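Local coordinates for methyltransferase 1 (Methanosarcina barkeri, PDB 2I2X) that carries a corrinoid cofactor that accepts the methyl group of methanol, with its partner subunit MtaB as catalyst, and passes it on towards coenzyme M in methanogenesis, at the interface of chains B and A. Coordinates in Å, arbitrary orientation; residue numbers count along the deposited sequence, not the author numbering. Chains: chain A, Methyltransferase 1; chain B, Methyltransferase 1.

The interface of chains B and A. Residues chain B 48, 64; chain A 216-217, 258.
The terminal carboxylate of A:His258, the last residue of the corrinoid protein MtaC, takes a hydrogen bond from B:Arg64 on helix 55-76 of the methyltransferase MtaB. The guanidinium nitrogen B:Arg64 NE donates to the carboxylate oxygen A:His258 OXT over 3.0 Å. The bond is almost straight, 173° at the hydrogen, and OXT lies at the edge of the guanidinium, in its plane. CG of B:Arg64 stands anti to its own carbonyl carbon (chi1 -77°), and from there the chain runs out extended to NE; together, this turn and the stretched chain deliver NE to the carboxylate.

NH1, on the side of the guanidinium away from OXT, faces A:Asp217. B:Arg64 NH1 forms a long salt bridge with the carboxylate oxygen A:Asp217 OD2 at 3.6 Å. The two planes are 54° apart, a tilt that fits a loose charge pairing better than a flat, two-pronged one. One arginine thus lies between two acidic groups of MtaC, which would be expected to favour its positive charge. Replacing B:Arg64 with a leucine would probably cost the C-terminal carboxylate its hydrogen bond and A:Asp217 this cationic partner, and weaken the hold on the chain end.

Around this pair the contact is sparse. Both carboxamide atoms of A:Gln216, OE1 and NE2, stay 4.0 Å from B:Arg64 NH2, with no bond. B:Arg48 NH1 is 4.4 Å from A:Asp217 OD2, near enough to add a favourable long-range charge but not a bond. This small polar patch ties the C-terminus and a loop of MtaC to an MtaB helix, and is likely to help seat the corrinoid carrier on its methyltransferase within the heterotetramer.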
loop_
_atom_site.group_PDB
_atom_site.type_symbol
_atom_site.label_atom_id
_atom_site.label_comp_id
_atom_site.label_asym_id
_atom_site.label_seq_id
_atom_site.Cartn_x
_atom_site.Cartn_y
_atom_site.Cartn_z
ATOM N N ARG B 48 12.400 -10.547 1.513
ATOM C CA ARG B 48 12.038 -11.454 0.438
ATOM C C ARG B 48 12.632 -12.843 0.735
ATOM O O ARG B 48 13.594 -12.921 1.484
ATOM C CB ARG B 48 12.537 -10.899 -0.896
ATOM C CG ARG B 48 11.775 -9.694 -1.395
ATOM C CD ARG B 48 12.599 -8.913 -2.381
ATOM N NE ARG B 48 13.696 -8.162 -1.765
ATOM C CZ ARG B 48 14.371 -7.183 -2.384
ATOM N NH1 ARG B 48 14.045 -6.822 -3.624
ATOM N NH2 ARG B 48 15.354 -6.536 -1.759
ATOM N N ARG B 64 18.529 -2.280 4.244
ATOM C CA ARG B 64 17.879 -1.538 3.180
ATOM C C ARG B 64 16.530 -1.021 3.676
ATOM O O ARG B 64 16.172 0.127 3.402
ATOM C CB ARG B 64 17.715 -2.401 1.923
ATOM C CG ARG B 64 18.991 -2.557 1.122
ATOM C CD ARG B 64 18.875 -3.673 0.092
ATOM N NE ARG B 64 20.046 -3.627 -0.769
ATOM C CZ ARG B 64 20.339 -4.478 -1.746
ATOM N NH1 ARG B 64 19.537 -5.505 -2.018
ATOM N NH2 ARG B 64 21.453 -4.275 -2.460
ATOM N N GLN A 216 19.535 -1.121 -8.240
ATOM C CA GLN A 216 20.842 -1.773 -8.270
ATOM C C GLN A 216 20.808 -3.265 -8.650
ATOM O O GLN A 216 21.741 -3.762 -9.286
ATOM C CB GLN A 216 21.539 -1.595 -6.922
ATOM C CG GLN A 216 23.025 -1.875 -6.973
ATOM C CD GLN A 216 23.520 -2.583 -5.738
ATOM O OE1 GLN A 216 23.738 -3.798 -5.748
ATOM N NE2 GLN A 216 23.697 -1.830 -4.658
ATOM N N ASP A 217 19.750 -3.970 -8.250
ATOM C CA ASP A 217 19.600 -5.406 -8.539
ATOM C C ASP A 217 19.219 -5.669 -10.002
ATOM O O ASP A 217 19.594 -6.700 -10.559
ATOM C CB ASP A 217 18.573 -6.074 -7.597
ATOM C CG ASP A 217 18.934 -5.938 -6.112
ATOM O OD1 ASP A 217 20.138 -6.002 -5.760
ATOM O OD2 ASP A 217 18.000 -5.782 -5.294
ATOM N N HIS A 258 24.271 -0.732 -1.811
ATOM C CA HIS A 258 23.260 0.216 -1.314
ATOM C C HIS A 258 22.573 -0.286 -0.043
ATOM O O HIS A 258 22.685 0.298 1.038
ATOM C CB HIS A 258 22.210 0.511 -2.391
ATOM C CG HIS A 258 22.674 1.470 -3.443
ATOM N ND1 HIS A 258 22.491 2.832 -3.339
ATOM C CD2 HIS A 258 23.317 1.265 -4.618
ATOM C CE1 HIS A 258 23.000 3.426 -4.405
ATOM N NE2 HIS A 258 23.506 2.497 -5.197
ATOM O OXT HIS A 258 21.878 -1.299 -0.072
#